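Local coordinates for protein inositol-1-monophosphatase (Mycobacterium tuberculosis, PDB 2Q74) that probably dephosphorylates inositol 1-phosphate to free myo-inositol with magnesium as cofactor, the last step of myo-inositol biosynthesis from glucose 6-phosphate, at residues 78-83 / 99-104; 14-19 / 133-138. All blocks are in the same frame, centred on the assembly; numbering follows the deposited sequence.

Contact 1: 78-83 / 99-104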
ATOM      1  N   ASP A  78      33.992  -3.240 -11.488  1.00 77.92           N
ATOM      2  CA  ASP A  78      32.646  -3.469 -12.011  1.00 77.60           C
ATOM      3  C   ASP A  78      31.930  -2.188 -12.419  1.00 76.89           C
ATOM      4  O   ASP A  78      31.919  -1.205 -11.684  1.00 76.71           O
ATOM      5  CB  ASP A  78      31.797  -4.237 -11.008  1.00 77.83           C
ATOM      6  CG  ASP A  78      32.118  -5.703 -10.993  1.00 78.17           C
ATOM      7  OD1 ASP A  78      33.274  -6.071 -11.287  1.00 79.06           O
ATOM      8  OD2 ASP A  78      31.206  -6.490 -10.692  1.00 79.02           O
ATOM      9  N   PRO A  79      31.348  -2.193 -13.621  1.00 76.18           N
ATOM     10  CA  PRO A  79      30.514  -1.096 -14.077  1.00 75.78           C
ATOM     11  C   PRO A  79      29.266  -0.898 -13.243  1.00 75.55           C
ATOM     12  O   PRO A  79      28.701  -1.857 -12.727  1.00 75.08           O
ATOM     13  CB  PRO A  79      30.126  -1.524 -15.495  1.00 75.59           C
ATOM     14  CG  PRO A  79      31.188  -2.452 -15.901  1.00 75.78           C
ATOM     15  CD  PRO A  79      31.519  -3.202 -14.677  1.00 76.05           C
ATOM     16  N   ILE A  80      28.846   0.354 -13.150  1.00 75.83           N
ATOM     17  CA  ILE A  80      27.678   0.754 -12.390  1.00 76.23           C
ATOM     18  C   ILE A  80      26.756   1.554 -13.300  1.00 77.35           C
ATOM     19  O   ILE A  80      27.108   2.651 -13.742  1.00 77.68           O
ATOM     20  CB  ILE A  80      28.046   1.676 -11.192  1.00 75.90           C
ATOM     21  CG1 ILE A  80      29.172   1.079 -10.331  1.00 75.23           C
ATOM     22  CG2 ILE A  80      26.811   1.973 -10.396  1.00 75.22           C
ATOM     23  CD1 ILE A  80      28.917  -0.308  -9.850  1.00 75.55           C
ATOM     24  N   LEU A  81      25.582   1.000 -13.584  1.00 78.67           N
ATOM     25  CA  LEU A  81      24.495   1.763 -14.202  1.00 79.76           C
ATOM     26  C   LEU A  81      23.547   2.229 -13.095  1.00 80.93           C
ATOM     27  O   LEU A  81      22.777   1.444 -12.534  1.00 80.52           O
ATOM     28  CB  LEU A  81      23.742   0.919 -15.230  1.00 79.76           C
ATOM     29  CG  LEU A  81      22.464   1.532 -15.828  1.00 80.01           C
ATOM     30  CD1 LEU A  81      22.754   2.785 -16.639  1.00 80.52           C
ATOM     31  CD2 LEU A  81      21.726   0.516 -16.678  1.00 79.94           C
ATOM     32  N   GLY A  82      23.629   3.511 -12.765  1.00 82.62           N
ATOM     33  CA  GLY A  82      22.767   4.078 -11.750  1.00 84.04           C
ATOM     34  C   GLY A  82      21.527   4.700 -12.347  1.00 85.57           C
ATOM     35  O   GLY A  82      21.357   4.762 -13.571  1.00 85.90           O
ATOM     36  N   GLU A  83      20.654   5.172 -11.467  1.00 87.30           N
ATOM     37  CA  GLU A  83      19.527   5.994 -11.884  1.00 88.65           C
ATOM     38  C   GLU A  83      20.040   7.275 -12.575  1.00 89.22           C
ATOM     39  O   GLU A  83      19.265   7.978 -13.229  1.00 89.36           O
ATOM     40  CB  GLU A  83      18.661   6.316 -10.656  1.00 89.03           C
ATOM     41  CG  GLU A  83      17.265   6.844 -10.961  1.00 90.26           C
ATOM     42  CD  GLU A  83      16.718   7.719  -9.838  1.00 90.85           C
ATOM     43  OE1 GLU A  83      16.873   7.356  -8.639  1.00 90.60           O
ATOM     44  OE2 GLU A  83      16.133   8.775 -10.172  1.00 91.50           O
ATOM     45  N   VAL A  99      30.549  -8.029 -14.635  1.00 70.38           N
ATOM     46  CA  VAL A  99      29.205  -7.779 -14.095  1.00 69.71           C
ATOM     47  C   VAL A  99      28.903  -6.282 -13.962  1.00 69.08           C
ATOM     48  O   VAL A  99      29.785  -5.487 -13.651  1.00 69.28           O
ATOM     49  CB  VAL A  99      29.032  -8.431 -12.710  1.00 69.63           C
ATOM     50  CG1 VAL A  99      28.094  -7.608 -11.836  1.00 69.83           C
ATOM     51  CG2 VAL A  99      28.539  -9.847 -12.843  1.00 68.93           C
ATOM     52  N   THR A 100      27.646  -5.919 -14.184  1.00 68.18           N
ATOM     53  CA  THR A 100      27.200  -4.537 -14.091  1.00 67.78           C
ATOM     54  C   THR A 100      26.154  -4.398 -12.991  1.00 67.23           C
ATOM     55  O   THR A 100      25.151  -5.117 -12.980  1.00 67.26           O
ATOM     56  CB  THR A 100      26.572  -4.052 -15.408  1.00 67.69           C
ATOM     57  OG1 THR A 100      27.586  -3.949 -16.406  1.00 67.88           O
ATOM     58  CG2 THR A 100      25.891  -2.681 -15.229  1.00 67.13           C
ATOM     59  N   TRP A 101      26.382  -3.463 -12.078  1.00 66.11           N
ATOM     60  CA  TRP A 101      25.450  -3.251 -10.983  1.00 65.16           C
ATOM     61  C   TRP A 101      24.432  -2.208 -11.384  1.00 64.92           C
ATOM     62  O   TRP A 101      24.785  -1.072 -11.676  1.00 64.91           O
ATOM     63  CB  TRP A 101      26.196  -2.874  -9.713  1.00 64.30           C
ATOM     64  CG  TRP A 101      27.090  -3.975  -9.322  1.00 63.32           C
ATOM     65  CD1 TRP A 101      28.358  -4.162  -9.743  1.00 62.64           C
ATOM     66  CD2 TRP A 101      26.769  -5.084  -8.478  1.00 62.68           C
ATOM     67  NE1 TRP A 101      28.871  -5.308  -9.198  1.00 62.59           N
ATOM     68  CE2 TRP A 101      27.916  -5.901  -8.421  1.00 62.13           C
ATOM     69  CE3 TRP A 101      25.625  -5.465  -7.754  1.00 62.70           C
ATOM     70  CZ2 TRP A 101      27.963  -7.086  -7.677  1.00 62.14           C
ATOM     71  CZ3 TRP A 101      25.663  -6.643  -7.009  1.00 62.64           C
ATOM     72  CH2 TRP A 101      26.832  -7.441  -6.979  1.00 62.75           C
ATOM     73  N   VAL A 102      23.169  -2.625 -11.441  1.00 64.80           N
ATOM     74  CA  VAL A 102      22.067  -1.750 -11.819  1.00 64.79           C
ATOM     75  C   VAL A 102      21.331  -1.375 -10.550  1.00 64.77           C
ATOM     76  O   VAL A 102      20.870  -2.257  -9.822  1.00 64.47           O
ATOM     77  CB  VAL A 102      21.071  -2.456 -12.746  1.00 64.92           C
ATOM     78  CG1 VAL A 102      20.012  -1.484 -13.254  1.00 64.70           C
ATOM     79  CG2 VAL A 102      21.803  -3.111 -13.922  1.00 65.36           C
ATOM     80  N   LEU A 103      21.212  -0.080 -10.264  1.00 64.50           N
ATOM     81  CA  LEU A 103      20.626   0.265  -8.992  1.00 64.56           C
ATOM     82  C   LEU A 103      19.700   1.478  -8.921  1.00 64.05           C
ATOM     83  O   LEU A 103      19.737   2.361  -9.775  1.00 63.92           O
ATOM     84  CB  LEU A 103      21.697   0.270  -7.902  1.00 64.92           C
ATOM     85  CG  LEU A 103      22.935   1.154  -7.915  1.00 65.89           C
ATOM     86  CD1 LEU A 103      24.148   0.278  -7.583  1.00 65.87           C
ATOM     87  CD2 LEU A 103      23.148   1.816  -9.215  1.00 67.47           C
ATOM     88  N   ASP A 104      18.817   1.439  -7.922  1.00 63.44           N
ATOM     89  CA  ASP A 104      17.962   2.557  -7.554  1.00 63.18           C
ATOM     90  C   ASP A 104      17.962   2.685  -6.025  1.00 62.52           C
ATOM     91  O   ASP A 104      17.430   1.819  -5.313  1.00 62.33           O
ATOM     92  CB  ASP A 104      16.528   2.392  -8.059  1.00 63.44           C
ATOM     93  CG  ASP A 104      15.717   3.686  -7.941  1.00 64.52           C
ATOM     94  OD1 ASP A 104      16.228   4.649  -7.341  1.00 65.98           O
ATOM     95  OD2 ASP A 104      14.579   3.758  -8.445  1.00 65.21           O
TER
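Ile80 lays its CD1 methyl on the root of the Trp101 side chain, 3.7 Å from Trp101 CB and oblique to the indole. Its chi1 of -51° sets CG1 beside the backbone N, while the other branch faces Leu103, with Ile80 CG2 3.9 Å from Leu103 CD2. That same Leu103 methyl also lies over the CA of Gly82. At the pyrrole edge of the indole, Trp101 NE1 donates to Asp78 OD2 (3.0 Å), a moderately bent bond of 148° received on the anti side of the carboxylate, whose plane is turned 28° from the ring. Asp78 OD2 also forms a salt bridge with Arg75, so it is shared by two donors and ties the indole N-H to a charged group; Val99 CG1 lies over one indole face, toward its rim. Helix 55-74 packs against Ile80 and Trp101 through Leu71.

The backbones run parallel and alternate their bonds: Trp101 N to Pro79 O (2.9 Å), Leu81 N to Trp101 O (2.9 Å), Leu103 N to Leu81 O (3.2 Å). Leu81 and Val102 project from the sheet face other than that of Ile80 and Trp101, and their methyls meet loosely. Beyond the paired part, Glu83 OE1 comes to 3.1 Å from Asp104 OD1, two acceptors with their carboxylates steeply inclined to each other. Two acceptors this close would be consistent with a cation between or beside them; both residues probably bind magnesium, as in relatives, and the short parallel strand pair at the sheet edge would bring two carboxylates to the metal site of the inositol monophosphatase fold.

Contact 2: 14-19 / 133-138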
ATOM      1  N   VAL A  14      26.687  -9.839  -1.843  1.00 67.78           N
ATOM      2  CA  VAL A  14      27.074  -8.449  -1.910  1.00 67.47           C
ATOM      3  C   VAL A  14      25.825  -7.606  -2.178  1.00 67.18           C
ATOM      4  O   VAL A  14      25.705  -6.481  -1.684  1.00 67.22           O
ATOM      5  CB  VAL A  14      28.172  -8.194  -2.968  1.00 67.39           C
ATOM      6  CG1 VAL A  14      29.355  -9.121  -2.770  1.00 67.02           C
ATOM      7  CG2 VAL A  14      27.622  -8.371  -4.324  1.00 68.32           C
ATOM      8  N   ALA A  15      24.891  -8.157  -2.951  1.00 66.79           N
ATOM      9  CA  ALA A  15      23.646  -7.457  -3.242  1.00 66.24           C
ATOM     10  C   ALA A  15      22.822  -7.297  -1.970  1.00 65.79           C
ATOM     11  O   ALA A  15      22.261  -6.235  -1.740  1.00 65.30           O
ATOM     12  CB  ALA A  15      22.848  -8.194  -4.313  1.00 65.79           C
ATOM     13  N   GLU A  16      22.760  -8.358  -1.161  1.00 65.52           N
ATOM     14  CA  GLU A  16      21.970  -8.366   0.074  1.00 65.67           C
ATOM     15  C   GLU A  16      22.550  -7.370   1.070  1.00 65.35           C
ATOM     16  O   GLU A  16      21.844  -6.579   1.706  1.00 64.87           O
ATOM     17  CB  GLU A  16      21.936  -9.757   0.698  1.00 65.28           C
ATOM     18  CG  GLU A  16      21.092 -10.773  -0.081  1.00 67.12           C
ATOM     19  CD  GLU A  16      21.364 -12.237   0.308  1.00 67.07           C
ATOM     20  OE1 GLU A  16      22.442 -12.530   0.882  1.00 68.71           O
ATOM     21  OE2 GLU A  16      20.493 -13.091   0.020  1.00 67.45           O
ATOM     22  N   ASN A  17      23.865  -7.409   1.190  1.00 65.15           N
ATOM     23  CA  ASN A  17      24.564  -6.570   2.139  1.00 64.67           C
ATOM     24  C   ASN A  17      24.458  -5.100   1.784  1.00 63.94           C
ATOM     25  O   ASN A  17      24.174  -4.271   2.638  1.00 64.26           O
ATOM     26  CB  ASN A  17      26.018  -7.001   2.215  1.00 64.82           C
ATOM     27  CG  ASN A  17      26.190  -8.346   2.877  1.00 65.45           C
ATOM     28  OD1 ASN A  17      25.381  -8.758   3.688  1.00 66.59           O
ATOM     29  ND2 ASN A  17      27.250  -9.031   2.534  1.00 67.17           N
ATOM     30  N   LEU A  18      24.667  -4.781   0.518  1.00 63.06           N
ATOM     31  CA  LEU A  18      24.573  -3.399   0.075  1.00 62.44           C
ATOM     32  C   LEU A  18      23.158  -2.848   0.211  1.00 62.06           C
ATOM     33  O   LEU A  18      22.976  -1.702   0.649  1.00 61.85           O
ATOM     34  CB  LEU A  18      25.042  -3.251  -1.368  1.00 62.23           C
ATOM     35  CG  LEU A  18      26.534  -3.391  -1.614  1.00 61.86           C
ATOM     36  CD1 LEU A  18      26.843  -2.884  -2.988  1.00 62.09           C
ATOM     37  CD2 LEU A  18      27.336  -2.625  -0.595  1.00 62.81           C
ATOM     38  N   ALA A  19      22.170  -3.663  -0.155  1.00 61.34           N
ATOM     39  CA  ALA A  19      20.774  -3.288  -0.015  1.00 60.90           C
ATOM     40  C   ALA A  19      20.444  -2.952   1.449  1.00 60.74           C
ATOM     41  O   ALA A  19      19.863  -1.881   1.747  1.00 61.14           O
ATOM     42  CB  ALA A  19      19.876  -4.401  -0.528  1.00 60.56           C
ATOM     43  N   ALA A 133      21.713 -11.962 -10.287  1.00 66.00           N
ATOM     44  CA  ALA A 133      21.502 -11.860  -8.852  1.00 65.28           C
ATOM     45  C   ALA A 133      20.951 -10.492  -8.483  1.00 64.24           C
ATOM     46  O   ALA A 133      21.165  -9.507  -9.189  1.00 64.27           O
ATOM     47  CB  ALA A 133      22.798 -12.122  -8.117  1.00 65.34           C
ATOM     48  N   GLY A 134      20.235 -10.435  -7.371  1.00 62.77           N
ATOM     49  CA  GLY A 134      19.538  -9.210  -7.029  1.00 61.55           C
ATOM     50  C   GLY A 134      19.064  -9.139  -5.601  1.00 60.00           C
ATOM     51  O   GLY A 134      18.943 -10.156  -4.929  1.00 59.90           O
ATOM     52  N   ALA A 135      18.789  -7.926  -5.142  1.00 58.21           N
ATOM     53  CA  ALA A 135      18.290  -7.733  -3.772  1.00 57.06           C
ATOM     54  C   ALA A 135      17.457  -6.484  -3.713  1.00 55.87           C
ATOM     55  O   ALA A 135      17.881  -5.437  -4.222  1.00 56.81           O
ATOM     56  CB  ALA A 135      19.440  -7.646  -2.780  1.00 56.40           C
ATOM     57  N   VAL A 136      16.268  -6.580  -3.127  1.00 54.42           N
ATOM     58  CA  VAL A 136      15.419  -5.390  -2.928  1.00 53.17           C
ATOM     59  C   VAL A 136      15.154  -5.255  -1.457  1.00 52.76           C
ATOM     60  O   VAL A 136      14.641  -6.169  -0.814  1.00 52.49           O
ATOM     61  CB  VAL A 136      14.040  -5.494  -3.650  1.00 53.03           C
ATOM     62  CG1 VAL A 136      13.146  -4.259  -3.321  1.00 52.57           C
ATOM     63  CG2 VAL A 136      14.206  -5.666  -5.150  1.00 51.10           C
ATOM     64  N   ALA A 137      15.500  -4.105  -0.917  1.00 53.04           N
ATOM     65  CA  ALA A 137      15.341  -3.859   0.525  1.00 52.97           C
ATOM     66  C   ALA A 137      14.104  -3.032   0.687  1.00 53.21           C
ATOM     67  O   ALA A 137      14.045  -1.962   0.124  1.00 53.71           O
ATOM     68  CB  ALA A 137      16.536  -3.109   1.081  1.00 52.12           C
ATOM     69  N   ASP A 138      13.130  -3.541   1.433  1.00 54.00           N
ATOM     70  CA  ASP A 138      11.939  -2.792   1.841  1.00 54.94           C
ATOM     71  C   ASP A 138      12.332  -1.969   3.066  1.00 55.40           C
ATOM     72  O   ASP A 138      12.311  -2.459   4.202  1.00 55.71           O
ATOM     73  CB  ASP A 138      10.784  -3.765   2.172  1.00 55.68           C
ATOM     74  CG  ASP A 138       9.452  -3.051   2.523  1.00 58.40           C
ATOM     75  OD1 ASP A 138       9.452  -1.853   2.883  1.00 60.62           O
ATOM     76  OD2 ASP A 138       8.391  -3.736   2.461  1.00 62.59           O
TER
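Helical backbone torsions at Ala15 (phi -66°) and through the following turn bring the methyls of Ala15 and Ala19 onto one side of the helix, while the extended backbone at Ala135 (phi -153°) and beyond turns the methyls of Ala135 and Ala137 to the same face of the strand. The two pairs alternate along the interface. Ala135 CB sits between the helical methyls, 3.8 Å from Ala15 CB and 4.0 Å from Ala19 CB; one step on, Ala137 CB lies 3.9 Å from Ala19 CB. Each strand methyl also lies against a helix carbonyl, with Ala15 O 3.3 Å from Ala135 CB and Ala19 O 3.6 Å from Ala137 CB. Ala15 O accepts the helical bond from Ala19 N (3.0 Å), so this buried carbonyl is satisfied within the helix.

With nothing larger than methyls in between, the axes approach to 6.9 Å and run nearly parallel, 20° apart, as where a helix lies along the strands in an alpha/beta layered fold. Here helix 8-33 rests on one face of the large mixed sheet, whose strand 130-138 is hydrogen-bonded to 120-127 and 143-148; Val136 points away from helix 8-33, toward helix 211-220 on the other side of the sheet.

Glu16 marks the edge of the interface. Its CB points away from the strand, and its aliphatic CG only skirts the Ala135 methyl before the carboxylate reaches Ser146, where OE2 is hydrogen-bonded to the hydroxyl. Leu18, on another side of the helix, packs on Leu67 and Leu71 of helix 55-74.

How the contacts relate
The two contacts share one sheet, their centres about 13 Å apart: contact 1 forms its parallel edge, contact 2 lies farther in, and strand 120-127 joins them. Along the chain, contact 1 is nested inside the loop that contact 2 closes. They meet at Trp101, whose CZ3 is 4.2 Å from Ala15 CB, so the indole reaches from strand 100-104 to helix 8-33. Their relation to the metal site differs. Contact 1 supplies probable magnesium ligands, Glu83 and Asp104, whereas the Ala137 side chain in contact 2 remains about 10 Å from those of Ile106 and Asp107.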